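Local structure of dipicolinate synthase, B chain (Bacillus cereus, 3MCU) at residues 60-63 / 68-71; 35-40 / 81-86; 10-13 / 18-21; 20-25 / 89-94. The protein probably works with its partner DpaA to oxidise dihydrodipicolinate to dipicolinate, with NADP as electron acceptor, during sporulation. One frame throughout, in Å; residues are numbered along the deposited sequence.

From the N terminus, interaction 3 comes first: it closes the short loop between the end of strand 7-12 and residues 18-21. Interaction 4 opens on the residues where interaction 3 ends, sharing Glu20 and Glu21, and closes a long loop onto strand 87-94. Inside that loop lies interaction 2, from strand 35-40 to 81-86, and inside interaction 2 lies interaction 1, between helix 57-65 and the segment just after it. Interactions 1, 2 and 4 are therefore nested, and none cross. Interactions 2, 3 and 4 all reach one sheet, in which 35-40, 7-12 and 87-94 are successive neighbours; interaction 1 joins its edge through Ile70, which bonds to Pro38 and Val40.

Interaction 1: 60-63 / 68-71; sequences KIEE and KAIN
Glu62 sets its carboxylate against the N-H edge of the peptide between Lys68 and Ala69, with CD 3.4 Å from Lys68 CA. One hydrogen bond fixes it there: Ala69 N donates to Glu62 OE1 at 2.7 Å with an N-H...O angle of 161°. The bond is nearly straight, but the donor stands above the carboxylate, 64° out of its plane. The second oxygen, OE2, rests 3.5 Å from Lys68 CA, so the group touches backbone with both oxygens. Glu62 gets there with CG turned away from its own carbonyl carbon (chi1 -61°) and an extended chain beyond, reaching off the helix across the returning loop. Lys68 crosses it at about a right angle and bends at chi2, carrying its amine off: Lys68 NZ is 8.5 Å from Glu62 OE2, so the opposite charges form no salt bridge. The carboxylate thus serves as an acceptor for a loop N-H just beyond the end of its helix. Ala69 also packs on Pro38 and Val40, Ile70 pairs with the same two residues through its backbone, and Ile61 touches Pro38 of the strand and Leu26 and Met23 of helix 23-31, so helix 57-65 and its loop flank strand 35-40.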
loop_
_atom_site.group_PDB
_atom_site.type_symbol
_atom_site.label_atom_id
_atom_site.label_comp_id
_atom_site.label_asym_id
_atom_site.label_seq_id
_atom_site.Cartn_x
_atom_site.Cartn_y
_atom_site.Cartn_z
ATOM N N LYS D 60 -15.584 18.203 -33.901
ATOM C CA LYS D 60 -16.831 17.468 -34.065
ATOM C C LYS D 60 -17.468 17.210 -32.705
ATOM O O LYS D 60 -18.666 17.435 -32.517
ATOM C CB LYS D 60 -16.604 16.145 -34.793
ATOM C CG LYS D 60 -17.871 15.315 -34.919
ATOM C CD LYS D 60 -17.589 13.935 -35.488
ATOM C CE LYS D 60 -18.824 13.046 -35.403
ATOM N NZ LYS D 60 -18.593 11.686 -35.973
ATOM N N ILE D 61 -16.661 16.726 -31.766
ATOM C CA ILE D 61 -17.092 16.556 -30.381
ATOM C C ILE D 61 -17.600 17.872 -29.818
ATOM O O ILE D 61 -18.589 17.911 -29.098
ATOM C CB ILE D 61 -15.938 16.077 -29.487
ATOM C CG1 ILE D 61 -15.653 14.597 -29.720
ATOM C CG2 ILE D 61 -16.266 16.305 -28.021
ATOM C CD1 ILE D 61 -14.607 14.045 -28.770
ATOM N N GLU D 62 -16.916 18.952 -30.168
ATOM C CA GLU D 62 -17.257 20.267 -29.649
ATOM C C GLU D 62 -18.547 20.809 -30.267
ATOM O O GLU D 62 -19.264 21.586 -29.640
ATOM C CB GLU D 62 -16.088 21.245 -29.836
ATOM C CG GLU D 62 -14.814 20.826 -29.095
ATOM C CD GLU D 62 -13.789 21.943 -28.985
ATOM O OE1 GLU D 62 -12.780 21.769 -28.263
ATOM O OE2 GLU D 62 -13.990 23.001 -29.615
ATOM N N GLU D 63 -18.848 20.386 -31.488
ATOM C CA GLU D 63 -20.107 20.768 -32.110
ATOM C C GLU D 63 -21.255 19.952 -31.520
ATOM O O GLU D 63 -22.324 20.489 -31.226
ATOM C CB GLU D 63 -20.046 20.583 -33.628
ATOM C CG GLU D 63 -21.283 21.085 -34.356
ATOM C CD GLU D 63 -21.893 20.029 -35.257
ATOM O OE1 GLU D 63 -23.062 20.198 -35.673
ATOM O OE2 GLU D 63 -21.202 19.027 -35.543
ATOM N N LYS D 68 -16.428 23.876 -25.973
ATOM C CA LYS D 68 -15.030 23.655 -26.288
ATOM C C LYS D 68 -14.493 22.650 -25.284
ATOM O O LYS D 68 -14.787 22.731 -24.096
ATOM C CB LYS D 68 -14.248 24.967 -26.213
ATOM C CG LYS D 68 -14.406 25.704 -24.884
ATOM C CD LYS D 68 -15.840 26.180 -24.648
ATOM C CE LYS D 68 -16.107 26.392 -23.155
ATOM N NZ LYS D 68 -17.509 26.823 -22.883
ATOM N N ALA D 69 -13.732 21.682 -25.772
ATOM C CA ALA D 69 -13.144 20.677 -24.900
ATOM C C ALA D 69 -12.172 21.321 -23.932
ATOM O O ALA D 69 -11.387 22.190 -24.305
ATOM C CB ALA D 69 -12.437 19.608 -25.715
ATOM N N ILE D 70 -12.233 20.903 -22.679
ATOM C CA ILE D 70 -11.243 21.349 -21.716
ATOM C C ILE D 70 -9.969 20.575 -22.039
ATOM O O ILE D 70 -10.011 19.357 -22.236
ATOM C CB ILE D 70 -11.745 21.155 -20.266
ATOM C CG1 ILE D 70 -12.854 22.183 -19.976
ATOM C CG2 ILE D 70 -10.609 21.291 -19.265
ATOM C CD1 ILE D 70 -13.659 21.921 -18.718
ATOM N N ASN D 71 -8.853 21.292 -22.153
ATOM C CA ASN D 71 -7.620 20.700 -22.660
ATOM C C ASN D 71 -6.381 21.195 -21.931
ATOM O O ASN D 71 -5.272 21.093 -22.440
ATOM C CB ASN D 71 -7.470 20.974 -24.155
ATOM C CG ASN D 71 -7.443 22.457 -24.473
ATOM O OD1 ASN D 71 -7.443 23.297 -23.576
ATOM N ND2 ASN D 71 -7.411 22.785 -25.761
#

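Interaction 2: 35-40 / 81-86; sequences EVRPVV and PKIPLD
The strand at Arg37 and the irregular segment around Leu85 keep their backbones apart, the nearest CA atoms, those two, being 8.6 Å from each other, so side chains alone bridge the gap. Arg37 does so twice. Its CG meets Leu85 CD2 at 3.8 Å near the strand, and farther out its NH2 lies 3.7 Å from Ile83 CD1, whose side chain crosses the arginine at about a right angle. Bends at chi2 and chi3 fold the Arg37 chain, turning the guanidinium, which stands off the strand, toward Glu35. There NH1 forms a salt bridge with Glu35 OE1 at 2.9 Å. The oxygen lies only 2° out of the guanidinium plane, whereas the arginine approaches from well above the carboxylate, 47° out of that plane. Glu35 OE1 is also paired with Arg7, and Phe67 forms a cation-pi contact with Arg37. Leu85 packs on Thr117 of helix 109-118 as well. Across the two segments the partners of Arg37 are wholly apolar, Leu85 CD2 at CG and Ile83 CD1 at NH2, while its charge is met by Glu35 and Phe67. Sharing Glu35 between two arginines would probably favour its ionised form.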
loop_
_atom_site.group_PDB
_atom_site.type_symbol
_atom_site.label_atom_id
_atom_site.label_comp_id
_atom_site.label_asym_id
_atom_site.label_seq_id
_atom_site.Cartn_x
_atom_site.Cartn_y
_atom_site.Cartn_z
ATOM N N GLU D 35 -26.187 17.837 -20.232
ATOM C CA GLU D 35 -25.219 18.818 -20.682
ATOM C C GLU D 35 -23.838 18.164 -20.585
ATOM O O GLU D 35 -23.402 17.776 -19.502
ATOM C CB GLU D 35 -25.322 20.060 -19.797
ATOM C CG GLU D 35 -24.331 21.161 -20.095
ATOM C CD GLU D 35 -24.376 22.270 -19.041
ATOM O OE1 GLU D 35 -23.363 22.482 -18.339
ATOM O OE2 GLU D 35 -25.437 22.912 -18.906
ATOM N N VAL D 36 -23.156 18.034 -21.715
ATOM C CA VAL D 36 -21.891 17.304 -21.769
ATOM C C VAL D 36 -20.660 18.201 -21.935
ATOM O O VAL D 36 -20.559 18.918 -22.926
ATOM C CB VAL D 36 -21.932 16.303 -22.926
ATOM C CG1 VAL D 36 -20.660 15.467 -22.978
ATOM C CG2 VAL D 36 -23.137 15.424 -22.776
ATOM N N ARG D 37 -19.732 18.162 -20.968
ATOM C CA ARG D 37 -18.489 18.933 -21.067
ATOM C C ARG D 37 -17.303 18.027 -21.362
ATOM O O ARG D 37 -16.849 17.285 -20.486
ATOM C CB ARG D 37 -18.189 19.738 -19.786
ATOM C CG ARG D 37 -19.385 20.117 -18.921
ATOM C CD ARG D 37 -20.121 21.396 -19.338
ATOM N NE ARG D 37 -19.289 22.598 -19.321
ATOM C CZ ARG D 37 -19.723 23.833 -19.063
ATOM N NH1 ARG D 37 -20.991 24.071 -18.748
ATOM N NH2 ARG D 37 -18.867 24.837 -19.116
ATOM N N PRO D 38 -16.786 18.085 -22.593
ATOM C CA PRO D 38 -15.657 17.218 -22.963
ATOM C C PRO D 38 -14.345 17.645 -22.310
ATOM O O PRO D 38 -14.057 18.834 -22.188
ATOM C CB PRO D 38 -15.557 17.382 -24.488
ATOM C CG PRO D 38 -16.830 18.057 -24.904
ATOM C CD PRO D 38 -17.264 18.884 -23.733
ATOM N N VAL D 39 -13.561 16.656 -21.904
ATOM C CA VAL D 39 -12.236 16.888 -21.348
ATOM C C VAL D 39 -11.238 15.993 -22.081
ATOM O O VAL D 39 -11.399 14.770 -22.127
ATOM C CB VAL D 39 -12.215 16.575 -19.835
ATOM C CG1 VAL D 39 -10.887 16.988 -19.212
ATOM C CG2 VAL D 39 -13.368 17.278 -19.138
ATOM N N VAL D 40 -10.227 16.603 -22.683
ATOM C CA VAL D 40 -9.213 15.834 -23.400
ATOM C C VAL D 40 -7.863 15.940 -22.707
ATOM O O VAL D 40 -7.402 17.038 -22.377
ATOM C CB VAL D 40 -9.069 16.280 -24.871
ATOM C CG1 VAL D 40 -10.361 16.053 -25.611
ATOM C CG2 VAL D 40 -8.684 17.744 -24.950
ATOM N N PRO D 81 -14.862 24.674 -8.098
ATOM C CA PRO D 81 -15.709 25.728 -7.519
ATOM C C PRO D 81 -16.765 26.332 -8.472
ATOM O O PRO D 81 -17.873 26.643 -8.027
ATOM C CB PRO D 81 -14.700 26.796 -7.092
ATOM C CG PRO D 81 -13.530 26.594 -8.003
ATOM C CD PRO D 81 -13.469 25.116 -8.308
ATOM N N LYS D 82 -16.445 26.494 -9.751
ATOM C CA LYS D 82 -17.303 27.306 -10.618
ATOM C C LYS D 82 -18.395 26.552 -11.360
ATOM O O LYS D 82 -19.565 26.904 -11.229
ATOM C CB LYS D 82 -16.468 28.157 -11.573
ATOM C CG LYS D 82 -15.366 28.898 -10.846
ATOM C CD LYS D 82 -15.048 30.257 -11.443
ATOM C CE LYS D 82 -14.124 31.025 -10.494
ATOM N NZ LYS D 82 -13.890 32.440 -10.927
ATOM N N ILE D 83 -18.020 25.530 -12.128
ATOM C CA ILE D 83 -18.989 24.753 -12.893
ATOM C C ILE D 83 -19.027 23.282 -12.483
ATOM O O ILE D 83 -18.567 22.411 -13.208
ATOM C CB ILE D 83 -18.707 24.848 -14.404
ATOM C CG1 ILE D 83 -17.275 25.318 -14.653
ATOM C CG2 ILE D 83 -19.690 25.813 -15.083
ATOM C CD1 ILE D 83 -16.797 25.011 -16.094
ATOM N N PRO D 84 -19.601 22.994 -11.315
ATOM C CA PRO D 84 -19.489 21.622 -10.800
ATOM C C PRO D 84 -20.283 20.603 -11.600
ATOM O O PRO D 84 -21.449 20.823 -11.922
ATOM C CB PRO D 84 -20.041 21.734 -9.375
ATOM C CG PRO D 84 -20.884 22.968 -9.385
ATOM C CD PRO D 84 -20.277 23.902 -10.373
ATOM N N LEU D 85 -19.645 19.487 -11.915
ATOM C CA LEU D 85 -20.303 18.426 -12.654
ATOM C C LEU D 85 -21.137 17.619 -11.697
ATOM O O LEU D 85 -20.793 17.480 -10.518
ATOM C CB LEU D 85 -19.273 17.507 -13.326
ATOM C CG LEU D 85 -18.215 18.191 -14.184
ATOM C CD1 LEU D 85 -17.034 17.226 -14.510
ATOM C CD2 LEU D 85 -18.861 18.729 -15.442
ATOM N N ASP D 86 -22.239 17.089 -12.200
ATOM C CA ASP D 86 -23.013 16.111 -11.461
ATOM C C ASP D 86 -22.347 14.736 -11.534
ATOM O O ASP D 86 -22.500 13.902 -10.651
ATOM C CB ASP D 86 -24.426 16.044 -12.050
ATOM C CG ASP D 86 -25.180 17.343 -11.868
ATOM O OD1 ASP D 86 -25.143 17.887 -10.746
ATOM O OD2 ASP D 86 -25.797 17.836 -12.837
#

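Interaction 3: 10-13 / 18-21; sequences FGFT and TYEE
Phe12 and Tyr19 meet edge to face, the phenylalanine presenting its rim to the tyrosine ring. Their centroids are 5.1 Å apart and the planes stand at 64°, tilted somewhat from a perfect T. The closest atoms are Phe12 CD1 and Tyr19 CE2 at 3.5 Å. On the same tyrosine face, Phe12 CB makes a CH-pi contact, 4.1 Å from the ring centroid and 21° off the normal. Two points of one side chain therefore rest on one face, which limits how far the tyrosine can tilt. Tyr19 CG stands beside its backbone N (chi1 -69°), and this swings the ring back over the end of the strand. The Thr13 backbone lies at the rim of the tyrosine, close to the ring plane, with Thr13 O 3.4 Å from Tyr19 CE1. The tyrosine hydroxyl approaches this backbone, but the angle is too poor for a hydrogen bond. The Thr13 hydroxyl bonds to Pro92 O and accepts the N-H of Thr94 in the neighbouring strand. Phe10 CD2 touches the edge of the Phe12 ring, extending the aromatic cluster along the strand. A phosphate ion, probably from the crystallisation liquor, lies about 3 Å from the Thr13 side chain at nearest atoms and may mark an anion pocket. Such a turn after strand 7-12, in the parallel part of a mixed alpha/beta sheet, is consistent with the Rossmann-like Flavoprotein family.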
loop_
_atom_site.group_PDB
_atom_site.type_symbol
_atom_site.label_atom_id
_atom_site.label_comp_id
_atom_site.label_asym_id
_atom_site.label_seq_id
_atom_site.Cartn_x
_atom_site.Cartn_y
_atom_site.Cartn_z
ATOM N N PHE D 10 -17.003 14.401 -19.667
ATOM C CA PHE D 10 -16.616 13.228 -20.415
ATOM C C PHE D 10 -15.165 13.387 -20.836
ATOM O O PHE D 10 -14.831 14.207 -21.706
ATOM C CB PHE D 10 -17.526 13.017 -21.631
ATOM C CG PHE D 10 -17.558 11.597 -22.114
ATOM C CD1 PHE D 10 -18.692 10.820 -21.949
ATOM C CD2 PHE D 10 -16.450 11.030 -22.711
ATOM C CE1 PHE D 10 -18.716 9.501 -22.383
ATOM C CE2 PHE D 10 -16.471 9.717 -23.146
ATOM C CZ PHE D 10 -17.605 8.954 -22.977
ATOM N N GLY D 11 -14.302 12.623 -20.180
ATOM C CA GLY D 11 -12.875 12.688 -20.438
ATOM C C GLY D 11 -12.423 11.417 -21.115
ATOM O O GLY D 11 -13.058 10.366 -20.986
ATOM N N PHE D 12 -11.343 11.513 -21.871
ATOM C CA PHE D 12 -10.799 10.331 -22.515
ATOM C C PHE D 12 -9.297 10.403 -22.557
ATOM O O PHE D 12 -8.718 11.471 -22.725
ATOM C CB PHE D 12 -11.399 10.111 -23.907
ATOM C CG PHE D 12 -11.881 11.360 -24.557
ATOM C CD1 PHE D 12 -11.070 12.055 -25.430
ATOM C CD2 PHE D 12 -13.148 11.846 -24.290
ATOM C CE1 PHE D 12 -11.511 13.212 -26.031
ATOM C CE2 PHE D 12 -13.606 13.014 -24.883
ATOM C CZ PHE D 12 -12.785 13.699 -25.754
ATOM N N THR D 13 -8.686 9.240 -22.382
ATOM C CA THR D 13 -7.254 9.116 -22.204
ATOM C C THR D 13 -6.735 8.104 -23.209
ATOM O O THR D 13 -7.478 7.206 -23.618
ATOM C CB THR D 13 -6.925 8.642 -20.759
ATOM O OG1 THR D 13 -7.427 7.314 -20.556
ATOM C CG2 THR D 13 -7.581 9.567 -19.737
ATOM N N THR D 18 -8.745 5.008 -30.734
ATOM C CA THR D 18 -9.503 4.102 -29.879
ATOM C C THR D 18 -10.763 4.769 -29.329
ATOM O O THR D 18 -11.411 4.233 -28.426
ATOM C CB THR D 18 -8.658 3.619 -28.683
ATOM O OG1 THR D 18 -8.702 4.599 -27.639
ATOM C CG2 THR D 18 -7.208 3.383 -29.102
ATOM N N TYR D 19 -11.109 5.930 -29.881
ATOM C CA TYR D 19 -12.175 6.757 -29.319
ATOM C C TYR D 19 -13.550 6.649 -29.995
ATOM O O TYR D 19 -14.542 7.129 -29.444
ATOM C CB TYR D 19 -11.753 8.228 -29.284
ATOM C CG TYR D 19 -10.649 8.556 -28.297
ATOM C CD1 TYR D 19 -10.299 7.671 -27.282
ATOM C CD2 TYR D 19 -9.969 9.766 -28.377
ATOM C CE1 TYR D 19 -9.294 7.980 -26.384
ATOM C CE2 TYR D 19 -8.968 10.084 -27.486
ATOM C CZ TYR D 19 -8.630 9.193 -26.489
ATOM O OH TYR D 19 -7.625 9.525 -25.602
ATOM N N GLU D 20 -13.622 6.047 -31.179
ATOM C CA GLU D 20 -14.906 5.943 -31.872
ATOM C C GLU D 20 -15.902 5.088 -31.099
ATOM O O GLU D 20 -17.081 5.031 -31.449
ATOM C CB GLU D 20 -14.746 5.391 -33.287
ATOM C CG GLU D 20 -14.222 6.391 -34.294
ATOM C CD GLU D 20 -12.710 6.391 -34.378
ATOM O OE1 GLU D 20 -12.052 6.490 -33.318
ATOM O OE2 GLU D 20 -12.180 6.289 -35.506
ATOM N N GLU D 21 -15.416 4.419 -30.056
ATOM C CA GLU D 21 -16.273 3.628 -29.177
ATOM C C GLU D 21 -17.042 4.525 -28.199
ATOM O O GLU D 21 -18.006 4.078 -27.564
ATOM C CB GLU D 21 -15.448 2.588 -28.417
#

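Interaction 4: 20-25 / 89-94; sequences EEVMPH and VIAPLT. With PO4 (phosphate ion), chain J.
A cis peptide joins Ala91 to Pro92, and Val22 packs on this unusual link. The methyl Val22 CG1 comes within 3.3 Å of Ala91 O, its nearest atom across the contact, and 4.1 Å from Pro92 CD, so one branch touches the residues on both sides of the cis bond. Ala91 CB lies a little farther, 4.5 Å from the same methyl, Val22 CG1. A chi1 of -53° aims this branch at the strand. Val22 also touches Phe10, while Pro92 is packed by Tyr19 and Met171. At Pro92 the chain turns a corner and leads to Thr94, the N-cap of helix 95-102. The Thr94 hydroxyl donates to phosphate O2 (OG1 to O2 3.0 Å) and caps the backbone N of Ser97, so it works in both directions. Gly14 N, Ser41 OG, Asn96 ND2 and Ser97 OG also bond to the ion. Val22 is well away from it. The contact itself is therefore van der Waals packing against the carbonyl and methyl of Ala91 and the ring of Pro92, whereas the phosphate is bound at the far end of 89-94, where the start of a helix would probably help stabilise the anion.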
loop_
_atom_site.group_PDB
_atom_site.type_symbol
_atom_site.label_atom_id
_atom_site.label_comp_id
_atom_site.label_asym_id
_atom_site.label_seq_id
_atom_site.Cartn_x
_atom_site.Cartn_y
_atom_site.Cartn_z
ATOM N N GLU D 20 -13.622 6.047 -31.179
ATOM C CA GLU D 20 -14.906 5.943 -31.872
ATOM C C GLU D 20 -15.902 5.088 -31.099
ATOM O O GLU D 20 -17.081 5.031 -31.449
ATOM C CB GLU D 20 -14.746 5.391 -33.287
ATOM C CG GLU D 20 -14.222 6.391 -34.294
ATOM C CD GLU D 20 -12.710 6.391 -34.378
ATOM O OE1 GLU D 20 -12.052 6.490 -33.318
ATOM O OE2 GLU D 20 -12.180 6.289 -35.506
ATOM N N GLU D 21 -15.416 4.419 -30.056
ATOM C CA GLU D 21 -16.273 3.628 -29.177
ATOM C C GLU D 21 -17.042 4.525 -28.199
ATOM O O GLU D 21 -18.006 4.078 -27.564
ATOM C CB GLU D 21 -15.448 2.588 -28.417
ATOM N N VAL D 22 -16.611 5.784 -28.089
ATOM C CA VAL D 22 -17.251 6.757 -27.202
ATOM C C VAL D 22 -17.930 7.901 -27.973
ATOM O O VAL D 22 -18.763 8.617 -27.428
ATOM C CB VAL D 22 -16.257 7.344 -26.159
ATOM C CG1 VAL D 22 -15.551 6.230 -25.405
ATOM C CG2 VAL D 22 -15.245 8.270 -26.827
HETATM N N MSE D 23 -17.569 8.069 -29.238
HETATM C CA MSE D 23 -18.237 9.038 -30.105
HETATM C C MSE D 23 -19.764 8.964 -30.028
HETATM O O MSE D 23 -20.433 9.978 -29.843
HETATM C CB MSE D 23 -17.785 8.840 -31.552
HETATM C CG MSE D 23 -16.654 9.736 -31.966
HETATM SE SE MSE D 23 -17.268 11.585 -32.035
HETATM C CE MSE D 23 -15.757 12.306 -33.053
ATOM N N PRO D 24 -20.322 7.759 -30.192
ATOM C CA PRO D 24 -21.769 7.578 -30.063
ATOM C C PRO D 24 -22.283 7.774 -28.640
ATOM O O PRO D 24 -23.480 8.010 -28.467
ATOM C CB PRO D 24 -21.976 6.124 -30.494
ATOM C CG PRO D 24 -20.791 5.797 -31.325
ATOM C CD PRO D 24 -19.667 6.540 -30.693
ATOM N N HIS D 25 -21.410 7.664 -27.639
ATOM C CA HIS D 25 -21.841 7.844 -26.247
ATOM C C HIS D 25 -22.145 9.297 -25.922
ATOM O O HIS D 25 -23.148 9.592 -25.271
ATOM C CB HIS D 25 -20.842 7.245 -25.248
ATOM C CG HIS D 25 -20.818 5.748 -25.257
ATOM N ND1 HIS D 25 -21.886 4.983 -24.835
ATOM C CD2 HIS D 25 -19.863 4.872 -25.654
ATOM C CE1 HIS D 25 -21.589 3.704 -24.967
ATOM N NE2 HIS D 25 -20.368 3.609 -25.461
ATOM N N VAL D 89 -17.259 11.318 -16.208
ATOM C CA VAL D 89 -16.989 10.037 -16.863
ATOM C C VAL D 89 -15.582 10.060 -17.437
ATOM O O VAL D 89 -15.174 11.060 -18.032
ATOM C CB VAL D 89 -17.943 9.779 -18.057
ATOM C CG1 VAL D 89 -17.527 8.512 -18.816
ATOM C CG2 VAL D 89 -19.383 9.675 -17.596
ATOM N N ILE D 90 -14.829 8.979 -17.244
ATOM C CA ILE D 90 -13.573 8.798 -17.970
ATOM C C ILE D 90 -13.658 7.501 -18.778
ATOM O O ILE D 90 -13.861 6.422 -18.226
ATOM C CB ILE D 90 -12.351 8.727 -17.036
ATOM C CG1 ILE D 90 -12.322 9.910 -16.055
ATOM C CG2 ILE D 90 -11.053 8.644 -17.861
ATOM C CD1 ILE D 90 -11.150 9.824 -15.037
ATOM N N ALA D 91 -13.527 7.607 -20.090
ATOM C CA ALA D 91 -13.759 6.455 -20.932
ATOM C C ALA D 91 -13.243 6.720 -22.337
ATOM O O ALA D 91 -13.714 7.632 -23.006
ATOM C CB ALA D 91 -15.254 6.121 -20.955
ATOM N N PRO D 92 -12.258 5.927 -22.782
ATOM C CA PRO D 92 -11.645 4.858 -21.985
ATOM C C PRO D 92 -10.697 5.376 -20.913
ATOM O O PRO D 92 -10.170 6.477 -21.004
ATOM C CB PRO D 92 -10.842 4.061 -23.030
ATOM C CG PRO D 92 -10.499 5.062 -24.073
ATOM C CD PRO D 92 -11.690 6.000 -24.142
ATOM N N LEU D 93 -10.495 4.560 -19.890
ATOM C CA LEU D 93 -9.538 4.857 -18.841
ATOM C C LEU D 93 -8.347 3.918 -19.039
ATOM O O LEU D 93 -8.465 2.710 -18.850
ATOM C CB LEU D 93 -10.190 4.606 -17.487
ATOM C CG LEU D 93 -9.633 5.228 -16.205
ATOM C CD1 LEU D 93 -9.204 4.169 -15.218
ATOM C CD2 LEU D 93 -8.539 6.239 -16.459
ATOM N N THR D 94 -7.210 4.476 -19.435
ATOM C CA THR D 94 -6.013 3.676 -19.650
ATOM C C THR D 94 -5.422 3.215 -18.326
ATOM O O THR D 94 -5.746 3.752 -17.281
ATOM C CB THR D 94 -4.934 4.440 -20.450
ATOM O OG1 THR D 94 -4.520 5.600 -19.719
ATOM C CG2 THR D 94 -5.459 4.855 -21.821
HETATM P P PO4 J . -2.708 8.829 -20.738
HETATM O O1 PO4 J . -3.875 9.698 -21.192
HETATM O O2 PO4 J . -2.798 7.430 -21.309
HETATM O O3 PO4 J . -1.420 9.497 -21.183
HETATM O O4 PO4 J . -2.697 8.685 -19.242
#